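Local coordinates for protein malate dehydrogenase (Picrophilus torridus, PDB 4BGV) that catalyses the reversible, NAD-dependent oxidation of malate to oxaloacetate, a step of the tricarboxylic acid cycle, at residues 28-34 and 58-64; 117-123 and 144-148; 161-165 and 198-202; 185-190 and 291-297. All coordinates share one frame; numbering follows the deposited sequence. Where two conformers were deposited one is given.

Contact 1: 28-34 and 58-64; sequences DIYIFDI and DIKGFCT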
# COMPACT_ATOMS: atom_id res chain seq x y z
N ASP A 28 13.52 -10.66 -2.75
CA ASP A 28 14.04 -11.52 -1.69
C ASP A 28 15.19 -10.81 -0.99
O ASP A 28 15.93 -10.04 -1.61
CB ASP A 28 14.52 -12.85 -2.27
CG ASP A 28 13.38 -13.66 -2.89
OD1 ASP A 28 12.25 -13.63 -2.34
OD2 ASP A 28 13.61 -14.32 -3.91
N ILE A 29 15.35 -11.07 0.30
CA ILE A 29 16.31 -10.31 1.09
C ILE A 29 17.20 -11.26 1.87
O ILE A 29 16.70 -12.06 2.67
CB ILE A 29 15.57 -9.39 2.06
CG1 ILE A 29 14.72 -8.36 1.29
CG2 ILE A 29 16.55 -8.63 2.96
CD1 ILE A 29 13.39 -8.12 1.92
N TYR A 30 18.50 -11.21 1.60
CA TYR A 30 19.48 -11.98 2.37
C TYR A 30 20.31 -11.05 3.26
O TYR A 30 20.88 -10.06 2.78
CB TYR A 30 20.43 -12.75 1.44
CG TYR A 30 19.83 -14.00 0.80
CD1 TYR A 30 18.46 -14.16 0.69
CD2 TYR A 30 20.65 -15.02 0.32
CE1 TYR A 30 17.91 -15.29 0.11
CE2 TYR A 30 20.11 -16.15 -0.26
CZ TYR A 30 18.74 -16.28 -0.36
OH TYR A 30 18.20 -17.42 -0.94
N ILE A 31 20.36 -11.36 4.56
CA ILE A 31 21.02 -10.47 5.53
C ILE A 31 22.30 -11.15 6.00
O ILE A 31 22.32 -12.36 6.20
CB ILE A 31 20.11 -10.17 6.76
CG1 ILE A 31 18.70 -9.78 6.31
CG2 ILE A 31 20.71 -9.06 7.63
CD1 ILE A 31 17.75 -9.56 7.47
N PHE A 32 23.36 -10.35 6.18
CA PHE A 32 24.67 -10.87 6.60
C PHE A 32 25.23 -10.07 7.77
O PHE A 32 25.13 -8.85 7.81
CB PHE A 32 25.67 -10.82 5.43
CG PHE A 32 25.22 -11.60 4.22
CD1 PHE A 32 24.29 -11.06 3.32
CD2 PHE A 32 25.70 -12.89 4.00
CE1 PHE A 32 23.85 -11.80 2.23
CE2 PHE A 32 25.28 -13.62 2.90
CZ PHE A 32 24.35 -13.08 2.01
N ASP A 33 25.83 -10.78 8.73
CA ASP A 33 26.48 -10.13 9.86
C ASP A 33 27.51 -11.07 10.48
O ASP A 33 27.31 -12.28 10.56
CB ASP A 33 25.47 -9.69 10.93
CG ASP A 33 26.03 -8.58 11.82
OD1 ASP A 33 26.83 -8.89 12.72
OD2 ASP A 33 25.71 -7.39 11.59
N ILE A 34 28.61 -10.47 10.93
CA ILE A 34 29.71 -11.23 11.51
C ILE A 34 29.36 -11.77 12.89
O ILE A 34 29.98 -12.72 13.37
CB ILE A 34 30.98 -10.34 11.60
CG1 ILE A 34 32.21 -11.18 11.96
CG2 ILE A 34 30.78 -9.21 12.59
CD1 ILE A 34 33.13 -11.44 10.78
N ASP A 58 11.46 -14.57 0.22
CA ASP A 58 12.43 -15.40 0.90
C ASP A 58 13.29 -14.42 1.66
O ASP A 58 13.85 -13.48 1.07
CB ASP A 58 13.23 -16.17 -0.16
CG ASP A 58 14.20 -17.15 0.44
OD1 ASP A 58 14.06 -17.49 1.64
OD2 ASP A 58 15.10 -17.60 -0.31
N ILE A 59 13.36 -14.58 2.97
CA ILE A 59 14.16 -13.68 3.79
C ILE A 59 15.06 -14.55 4.67
O ILE A 59 14.56 -15.35 5.47
CB ILE A 59 13.25 -12.78 4.65
CG1 ILE A 59 12.26 -12.03 3.74
CG2 ILE A 59 14.09 -11.82 5.49
CD1 ILE A 59 11.33 -11.09 4.47
N LYS A 60 16.37 -14.43 4.46
CA LYS A 60 17.32 -15.34 5.12
C LYS A 60 18.46 -14.56 5.78
O LYS A 60 18.77 -13.44 5.36
CB LYS A 60 17.91 -16.33 4.10
CG LYS A 60 16.89 -17.28 3.49
CD LYS A 60 17.58 -18.31 2.60
CE LYS A 60 16.60 -19.32 2.03
NZ LYS A 60 16.10 -20.27 3.06
N GLY A 61 19.07 -15.14 6.81
CA GLY A 61 20.21 -14.50 7.45
C GLY A 61 21.40 -15.44 7.61
O GLY A 61 21.21 -16.64 7.83
N PHE A 62 22.62 -14.90 7.52
CA PHE A 62 23.82 -15.71 7.54
C PHE A 62 24.90 -15.08 8.40
O PHE A 62 25.01 -13.86 8.46
CB PHE A 62 24.35 -15.88 6.12
CG PHE A 62 23.38 -16.53 5.19
CD1 PHE A 62 23.28 -17.92 5.13
CD2 PHE A 62 22.53 -15.76 4.41
CE1 PHE A 62 22.37 -18.53 4.28
CE2 PHE A 62 21.61 -16.36 3.56
CZ PHE A 62 21.53 -17.75 3.49
N CYS A 63 25.72 -15.92 9.05
CA CYS A 63 26.84 -15.42 9.84
C CYS A 63 28.10 -15.39 8.99
O CYS A 63 28.49 -16.40 8.41
CB CYS A 63 27.06 -16.28 11.09
SG CYS A 63 28.43 -15.68 12.12
N THR A 64 28.75 -14.23 8.92
CA THR A 64 29.95 -14.08 8.10
C THR A 64 31.25 -14.11 8.91
O THR A 64 32.29 -13.65 8.42
CB THR A 64 29.90 -12.80 7.28
OG1 THR A 64 29.58 -11.71 8.15
CG2 THR A 64 28.83 -12.92 6.17
O HOH W 1 15.44 -17.00 -2.70

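Contact 2: 117-123 and 144-148; sequences ESKIVVV and RIIGL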
# COMPACT_ATOMS: atom_id res chain seq x y z
N GLU A 117 28.62 -8.77 -10.07
CA GLU A 117 27.64 -8.19 -11.00
C GLU A 117 26.63 -7.26 -10.32
O GLU A 117 25.82 -6.62 -10.98
CB GLU A 117 26.90 -9.32 -11.73
CG GLU A 117 27.82 -10.41 -12.29
CD GLU A 117 28.12 -11.52 -11.28
OE1 GLU A 117 27.72 -11.39 -10.10
OE2 GLU A 117 28.76 -12.53 -11.67
N SER A 118 26.68 -7.17 -8.99
CA SER A 118 25.70 -6.39 -8.23
C SER A 118 25.86 -4.87 -8.34
O SER A 118 26.97 -4.37 -8.53
CB SER A 118 25.77 -6.77 -6.74
OG SER A 118 25.43 -8.14 -6.57
N LYS A 119 24.75 -4.15 -8.23
CA LYS A 119 24.82 -2.71 -7.96
C LYS A 119 24.95 -2.54 -6.44
O LYS A 119 24.38 -3.31 -5.67
CB LYS A 119 23.57 -1.98 -8.47
CG LYS A 119 23.59 -1.58 -9.95
CD LYS A 119 23.36 -2.76 -10.89
CE LYS A 119 21.96 -3.36 -10.74
NZ LYS A 119 21.61 -4.35 -11.83
N ILE A 120 25.72 -1.55 -6.00
CA ILE A 120 25.98 -1.40 -4.58
C ILE A 120 25.42 -0.09 -4.05
O ILE A 120 25.62 0.96 -4.67
CB ILE A 120 27.51 -1.43 -4.28
CG1 ILE A 120 28.20 -2.52 -5.12
CG2 ILE A 120 27.75 -1.62 -2.76
CD1 ILE A 120 27.68 -3.95 -4.86
N VAL A 121 24.73 -0.15 -2.92
CA VAL A 121 24.29 1.05 -2.19
C VAL A 121 25.05 1.08 -0.87
O VAL A 121 24.83 0.24 0.01
CB VAL A 121 22.77 1.05 -1.93
CG1 VAL A 121 22.38 2.20 -1.00
CG2 VAL A 121 22.00 1.16 -3.27
N VAL A 122 25.95 2.05 -0.75
CA VAL A 122 26.83 2.14 0.42
C VAL A 122 26.26 3.12 1.44
O VAL A 122 25.94 4.24 1.09
CB VAL A 122 28.26 2.57 0.01
CG1 VAL A 122 29.19 2.57 1.22
CG2 VAL A 122 28.79 1.64 -1.06
N VAL A 123 26.14 2.67 2.69
CA VAL A 123 25.48 3.44 3.75
C VAL A 123 26.46 3.93 4.81
O VAL A 123 26.29 5.01 5.37
CB VAL A 123 24.41 2.58 4.44
CG1 VAL A 123 23.84 3.28 5.70
CG2 VAL A 123 23.31 2.18 3.45
N ARG A 144 27.94 1.87 -10.95
CA ARG A 144 27.09 0.86 -10.31
C ARG A 144 27.15 0.94 -8.80
O ARG A 144 26.58 0.11 -8.09
CB ARG A 144 27.45 -0.56 -10.80
CG ARG A 144 27.25 -0.68 -12.31
CD ARG A 144 27.94 -1.91 -12.91
NE ARG A 144 27.21 -3.14 -12.68
CZ ARG A 144 26.14 -3.53 -13.37
NH1 ARG A 144 25.66 -2.77 -14.34
NH2 ARG A 144 25.55 -4.70 -13.08
N ILE A 145 27.82 1.99 -8.30
CA ILE A 145 27.96 2.21 -6.87
C ILE A 145 27.41 3.58 -6.51
O ILE A 145 27.79 4.59 -7.11
CB ILE A 145 29.46 2.15 -6.44
CG1 ILE A 145 30.09 0.82 -6.87
CG2 ILE A 145 29.60 2.34 -4.95
CD1 ILE A 145 31.64 0.80 -6.80
N ILE A 146 26.49 3.63 -5.55
CA ILE A 146 25.99 4.91 -5.04
C ILE A 146 25.99 4.95 -3.51
O ILE A 146 25.85 3.92 -2.87
CB ILE A 146 24.57 5.25 -5.58
CG1 ILE A 146 23.55 4.19 -5.17
CG2 ILE A 146 24.60 5.35 -7.11
CD1 ILE A 146 22.12 4.49 -5.70
N GLY A 147 26.17 6.14 -2.94
CA GLY A 147 26.22 6.30 -1.50
C GLY A 147 25.02 7.06 -0.93
O GLY A 147 24.55 8.02 -1.52
N LEU A 148 24.52 6.61 0.22
CA LEU A 148 23.44 7.31 0.90
C LEU A 148 23.91 8.68 1.36
O LEU A 148 24.95 8.80 1.99
CB LEU A 148 22.97 6.53 2.14
CG LEU A 148 22.00 7.31 3.02
CD1 LEU A 148 20.64 7.50 2.34
CD2 LEU A 148 21.86 6.65 4.41
O HOH W 2 28.56 -4.71 -10.82
O HOH W 3 22.91 -3.91 -14.48
O HOH W 4 25.21 7.51 4.87

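Contact 3: 161-165 and 198-202; sequences LAQEL and IEDLL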
# COMPACT_ATOMS: atom_id res chain seq x y z
N LEU A 161 10.39 21.49 7.35
CA LEU A 161 9.64 22.48 6.57
C LEU A 161 8.13 22.24 6.66
O LEU A 161 7.35 23.18 6.85
CB LEU A 161 10.08 22.44 5.11
CG LEU A 161 11.46 22.99 4.75
CD1 LEU A 161 11.80 22.66 3.31
CD2 LEU A 161 11.47 24.50 4.96
N ALA A 162 7.73 20.98 6.50
CA ALA A 162 6.31 20.65 6.50
C ALA A 162 5.68 20.95 7.85
O ALA A 162 4.57 21.48 7.92
CB ALA A 162 6.12 19.17 6.13
N GLN A 163 6.40 20.67 8.93
CA GLN A 163 5.84 20.98 10.23
C GLN A 163 5.80 22.48 10.48
O GLN A 163 4.87 22.98 11.10
CB GLN A 163 6.55 20.21 11.35
CG GLN A 163 6.34 18.68 11.19
CD GLN A 163 6.15 17.93 12.51
OE1 GLN A 163 5.11 17.29 12.74
NE2 GLN A 163 7.16 17.99 13.37
N GLU A 164 6.79 23.21 9.96
CA GLU A 164 6.82 24.65 10.17
C GLU A 164 5.69 25.34 9.41
O GLU A 164 5.11 26.31 9.91
CB GLU A 164 8.16 25.23 9.74
CG GLU A 164 8.36 26.68 10.15
CD GLU A 164 8.59 26.82 11.64
OE1 GLU A 164 9.15 25.89 12.26
OE2 GLU A 164 8.18 27.85 12.20
N LEU A 165 5.37 24.84 8.22
CA LEU A 165 4.34 25.42 7.36
C LEU A 165 2.98 24.73 7.49
O LEU A 165 2.00 25.18 6.88
CB LEU A 165 4.81 25.39 5.90
CG LEU A 165 5.91 26.42 5.60
CD1 LEU A 165 6.61 26.10 4.29
CD2 LEU A 165 5.33 27.82 5.57
N ILE A 198 10.21 28.28 -0.96
CA ILE A 198 10.13 28.41 0.48
C ILE A 198 10.50 29.83 0.95
O ILE A 198 10.04 30.30 1.99
CB ILE A 198 11.04 27.34 1.14
CG1 ILE A 198 10.32 26.66 2.30
CG2 ILE A 198 12.40 27.90 1.51
CD1 ILE A 198 9.41 25.56 1.82
N GLU A 199 11.32 30.52 0.15
CA GLU A 199 11.68 31.90 0.49
C GLU A 199 10.50 32.85 0.44
O GLU A 199 10.57 33.93 1.03
CB GLU A 199 12.80 32.42 -0.41
CG GLU A 199 14.17 31.93 -0.02
CD GLU A 199 15.19 32.09 -1.14
OE1 GLU A 199 14.95 31.57 -2.26
OE2 GLU A 199 16.24 32.72 -0.89
N ASP A 200 9.45 32.48 -0.29
CA ASP A 200 8.22 33.25 -0.32
C ASP A 200 7.30 32.91 0.84
O ASP A 200 6.30 33.58 1.05
CB ASP A 200 7.44 32.99 -1.62
CG ASP A 200 8.19 33.45 -2.85
OD1 ASP A 200 9.19 34.18 -2.69
OD2 ASP A 200 7.77 33.09 -3.96
N LEU A 201 7.63 31.86 1.60
CA LEU A 201 6.70 31.31 2.58
C LEU A 201 7.20 31.46 4.02
O LEU A 201 6.40 31.50 4.96
CB LEU A 201 6.42 29.83 2.27
CG LEU A 201 5.72 29.53 0.94
CD1 LEU A 201 5.57 28.02 0.72
CD2 LEU A 201 4.36 30.21 0.90
N LEU A 202 8.51 31.53 4.20
CA LEU A 202 9.13 31.59 5.52
C LEU A 202 10.18 32.69 5.57
O LEU A 202 10.84 32.95 4.57
CB LEU A 202 9.78 30.25 5.86
CG LEU A 202 8.88 29.05 6.17
CD1 LEU A 202 9.69 27.73 6.21
CD2 LEU A 202 8.16 29.25 7.49

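Contact 4: 185-190 and 291-297; sequences VPFIRY and LKFNEDE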
# COMPACT_ATOMS: atom_id res chain seq x y z
N VAL A 185 25.11 20.99 1.24
CA VAL A 185 24.91 22.24 0.51
C VAL A 185 23.45 22.32 0.07
O VAL A 185 23.05 21.68 -0.91
CB VAL A 185 25.81 22.34 -0.74
CG1 VAL A 185 25.58 23.69 -1.44
CG2 VAL A 185 27.28 22.17 -0.36
N PRO A 186 22.65 23.10 0.80
CA PRO A 186 21.25 23.26 0.38
C PRO A 186 21.16 24.26 -0.77
O PRO A 186 21.98 25.18 -0.84
CB PRO A 186 20.60 23.87 1.62
CG PRO A 186 21.71 24.68 2.25
CD PRO A 186 22.99 23.94 1.96
N PHE A 187 20.20 24.06 -1.68
CA PHE A 187 19.81 25.11 -2.62
C PHE A 187 18.43 25.55 -2.15
O PHE A 187 17.42 24.88 -2.42
CB PHE A 187 19.70 24.62 -4.07
CG PHE A 187 21.02 24.40 -4.78
CD1 PHE A 187 22.09 23.81 -4.13
CD2 PHE A 187 21.15 24.73 -6.12
CE1 PHE A 187 23.31 23.58 -4.80
CE2 PHE A 187 22.34 24.50 -6.80
CZ PHE A 187 23.42 23.92 -6.14
N ILE A 188 18.39 26.64 -1.41
CA ILE A 188 17.13 27.15 -0.88
C ILE A 188 16.19 27.52 -2.01
O ILE A 188 14.99 27.27 -1.93
CB ILE A 188 17.36 28.37 0.04
CG1 ILE A 188 18.13 27.95 1.29
CG2 ILE A 188 16.05 29.02 0.42
CD1 ILE A 188 17.68 26.63 1.86
N ARG A 189 16.75 28.09 -3.08
CA ARG A 189 15.93 28.49 -4.22
C ARG A 189 15.23 27.33 -4.92
O ARG A 189 14.21 27.53 -5.58
CB ARG A 189 16.75 29.32 -5.22
CG ARG A 189 17.90 28.55 -5.83
CD ARG A 189 18.92 29.49 -6.47
NE ARG A 189 20.06 28.73 -6.96
CZ ARG A 189 20.24 28.41 -8.23
NH1 ARG A 189 19.37 28.81 -9.15
NH2 ARG A 189 21.31 27.72 -8.59
N TYR A 190 15.77 26.11 -4.78
CA TYR A 190 15.13 24.95 -5.39
C TYR A 190 14.24 24.20 -4.40
O TYR A 190 13.81 23.08 -4.67
CB TYR A 190 16.18 23.98 -5.94
CG TYR A 190 16.91 24.45 -7.18
CD1 TYR A 190 16.53 25.61 -7.87
CD2 TYR A 190 17.95 23.70 -7.70
CE1 TYR A 190 17.22 26.01 -9.02
CE2 TYR A 190 18.63 24.09 -8.85
CZ TYR A 190 18.26 25.23 -9.50
OH TYR A 190 18.96 25.59 -10.64
N LEU A 291 24.39 20.92 -12.21
CA LEU A 291 23.73 22.12 -11.70
C LEU A 291 24.49 23.40 -12.03
O LEU A 291 25.71 23.38 -12.20
CB LEU A 291 23.59 22.02 -10.18
CG LEU A 291 22.79 20.83 -9.65
CD1 LEU A 291 22.88 20.80 -8.13
CD2 LEU A 291 21.35 20.91 -10.11
N LYS A 292 23.76 24.50 -12.10
CA LYS A 292 24.34 25.83 -12.12
C LYS A 292 24.35 26.35 -10.69
O LYS A 292 23.30 26.40 -10.05
CB LYS A 292 23.49 26.76 -12.98
CG LYS A 292 23.11 26.22 -14.35
CD LYS A 292 22.54 27.35 -15.21
CE LYS A 292 21.43 26.88 -16.12
NZ LYS A 292 20.12 27.45 -15.69
N PHE A 293 25.51 26.72 -10.18
CA PHE A 293 25.62 27.22 -8.82
C PHE A 293 25.54 28.75 -8.79
O PHE A 293 26.17 29.41 -9.62
CB PHE A 293 26.97 26.83 -8.19
CG PHE A 293 27.18 25.34 -8.02
CD1 PHE A 293 27.60 24.55 -9.09
CD2 PHE A 293 27.00 24.73 -6.79
CE1 PHE A 293 27.80 23.18 -8.92
CE2 PHE A 293 27.21 23.36 -6.62
CZ PHE A 293 27.61 22.59 -7.68
N ASN A 294 24.81 29.31 -7.84
CA ASN A 294 24.97 30.73 -7.55
C ASN A 294 26.22 30.92 -6.66
O ASN A 294 26.83 29.94 -6.25
CB ASN A 294 23.69 31.37 -6.97
CG ASN A 294 23.37 30.93 -5.54
OD1 ASN A 294 24.22 30.39 -4.83
ND2 ASN A 294 22.13 31.20 -5.10
N GLU A 295 26.58 32.15 -6.37
CA GLU A 295 27.83 32.40 -5.65
C GLU A 295 27.86 31.79 -4.25
O GLU A 295 28.89 31.23 -3.82
CB GLU A 295 28.16 33.89 -5.62
CG GLU A 295 29.14 34.32 -4.53
CD GLU A 295 30.50 33.64 -4.61
OE1 GLU A 295 30.81 33.03 -5.65
OE2 GLU A 295 31.25 33.72 -3.62
N ASP A 296 26.76 31.87 -3.52
CA ASP A 296 26.71 31.29 -2.17
C ASP A 296 26.87 29.77 -2.22
O ASP A 296 27.64 29.18 -1.45
CB ASP A 296 25.41 31.65 -1.46
CG ASP A 296 25.43 33.03 -0.85
OD1 ASP A 296 26.54 33.57 -0.67
OD2 ASP A 296 24.34 33.57 -0.56
N GLU A 297 26.16 29.14 -3.14
CA GLU A 297 26.19 27.70 -3.27
C GLU A 297 27.57 27.22 -3.72
O GLU A 297 28.06 26.20 -3.26
CB GLU A 297 25.12 27.23 -4.26
CG GLU A 297 23.70 27.54 -3.79
CD GLU A 297 22.71 27.69 -4.94
OE1 GLU A 297 23.12 27.61 -6.12
OE2 GLU A 297 21.51 27.92 -4.66
O HOH W 5 21.02 28.15 -1.86
O HOH W 6 19.22 29.66 -2.85
O HOH W 7 20.98 24.28 -12.03

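Contact 1: 28-34 and 58-64
Tyr30 (chi1 -76°) and Phe62 (chi1 -59°) both hold CG beside the backbone N and anti to the carbonyl carbon, which raises their rings on one face of a parallel strand pair until Tyr30 CD2 lies 3.6 Å from Phe62 CE2. The two planes meet obliquely, at 48°. Phe32 runs alongside Phe62 and points the same way; the rings are nearly parallel but slid apart, with Phe32 CE2 3.8 Å from Phe62 CD2. Thr64 CG2 reaches the edge of the Phe32 ring. Over one face of Tyr30 comes Lys60, its CB 4.3 Å from the ring centroid in a CH-pi contact, while Asp58 OD2 approaches the phenol edge, 3.2 Å from Tyr30 OH.

At the strand starts, Asp58 N donates an almost straight bond of 2.8 Å to Asp28 OD1, entering from above the carboxylate plane; the same oxygen is salt-bridged to Arg2. From there a ladder of backbone bonds continues to Thr64 N and Asp33 O, 2.9 Å apart. Ile29, Ile31 and Ile59 occupy the other face, beneath helices 12-23 and 38-47. Asp33, whose OD2 accepts from Ala10 N, within the glycine-rich turn, probably binds NAD(+): an acidic residue ending the second strand is a hallmark of the NAD-binding Rossmann fold.

Contact 2: 117-123 and 144-148
Ile120 N donates to Arg144 O over 2.8 Å, the first rung of a regular parallel ladder. Ile146 N then bonds to Ile120 O, Val122 N to Ile146 O at 2.8 Å, and Leu148 N to Val122 O. Two neighbouring strands of the Rossmann sheet are joined in this way, as the ends of the beta-alpha-beta unit that runs through helix 127-138.

The apolar side chains sort onto two faces. Ile146 places CG1 between its backbone N and carbonyl carbon (chi1 60°), where it meets Val121 CG2 at 3.9 Å; Met241 of helix 232-246 packs on this side. On the other face Val122 and Ile145 lie side by side, CG2 to CG2 4.0 Å, under helix 127-138. Further on, CG1 of Val123, a probable NAD(+)-binding residue, touches Leu148 CD2.

Arg144 bends at chi3 (78°) and brings its guanidinium back alongside the residues just before strand 119-122. NH2 donates to Glu117 O at 2.9 Å, the oxygen lying in the guanidinium plane, and NE reaches Ser118 O through a water. Lys119 CD lies over one guanidinium face, toward its rim, 3.7 Å from Arg144 NH2. The two cationic ends stand close, with Lys119 NZ 4.1 Å from Arg144 NH2, yet a second water accepts from both side chains and Asp77 forms a salt bridge with the lysine. Carbonyls, water and a carboxylate thus probably offset the repulsion between two neighbouring positive charges.

Contact 3: 161-165 and 198-202
Leu165 closes the last turn of helix 150-165, its N bonded to Leu161 O, and faces a tight turn in which Ile198 O receives both Leu201 N at 2.9 Å and Leu202 N at 3.0 Å; the CA atoms of Leu165 and Leu201 come within 7.9 Å. Leu165 and Leu202 meet end to end. Each sets CG beside the backbone N (chi1 -73° and -71°), which directs each isobutyl end at the other segment and puts Leu165 CD2 3.7 Å from Leu202 CD2. One helical turn earlier, Leu161 comes in obliquely, its CD2 3.9 Å from Leu202 CD1. Ile198 fills the deeper part of the same patch beside Leu161 and Leu165, although it was modelled in two conformers and its exact contacts are uncertain.

Glu164 takes part through its aliphatic portion: CG touches Leu202 CD2 at 3.7 Å, while the carboxylate makes a long, weak ion pair with Lys206. Leu165 CD2 also meets Leu201 CB, at 4.0 Å. Val193 of strand 184-193 and Ile207 of helix 204-215 extend the apolar patch, and Lys279 of the second subunit bonds to Leu165 O, placing the helix end at a subunit boundary. Across the two segments the cohesion is wholly apolar, resting on the packing of leucine and isoleucine branches and Glu164 CG, with the polar turn bonds kept within each backbone.

Contact 4: 185-190 and 291-297
Charge comes first: Arg189 grips Glu297 side-on with two nitrogens. NE donates to Glu297 OE2 at 2.8 Å and NH2 to Glu297 OE1 at 3.1 Å, each oxygen using its syn lone pair, and the two flat groups are nearly coplanar, 22° apart. Arg189 starts with CG between its backbone N and carbonyl carbon (chi1 62°), then runs extended to NE, which carries the guanidinium across to the helix start. A weak bond from NH2 to Lys292 O adds a further hold.

Among the remaining polar bonds is a capping box at the beginning of helix 295-321. Asn294 OD1 accepts from Glu297 N at 2.9 Å, and Glu297 OE1 takes Asn294 N at 3.0 Å from above the carboxylate plane, so this oxygen serves two donors. A water joins Glu297 OE2 to Pro186 O and Ile188 N; another links Tyr190 OH with Lys292 N.

Aromatic and apolar contacts complete the set. The Glu297 carboxylate stacks over the Phe187 ring, planes 19° apart, its CD over the ring centre, and Phe187 CE2 lies 3.3 Å from Glu297 OE1. Glu297 CG adds a CH-pi contact, 4.0 Å from the Phe187 centroid. The anion is probably tolerated there because Arg189 and Asn294 N hold its oxygens. Phe187 CZ touches Leu291 CD1 and Phe293 CD2, both at 3.7 Å.

Strand 172-178 supports this cluster through Phe175 and Ile177, Val185 leans on helix 295-321, and Pro186 and Ile188 face helix 204-215. Lys292 turns to Asp200 of the second subunit, so the helix start also borders a subunit interface.

Contacts 1 and 2 join the outer strand pairs of one six-stranded parallel sheet, their centres 18 Å apart, and each contributes a probable NAD(+)-binding residue, Asp33 and Val123. Contacts 3 and 4 belong to the C-terminal half; their centres are also 18 Å apart, but they touch directly, Glu199 CG packing on Ile188 CG2 at 3.5 Å, and both meet the second subunit. Contact 1 stands about 41 Å, centre to centre, from contact 4, across the middle of the chain. Contact 2 is nearer the probable catalytic centre: the side chain of Leu148 is about 6 Å from that of His180, whereas Val185 in contact 4 is about 10 Å from it.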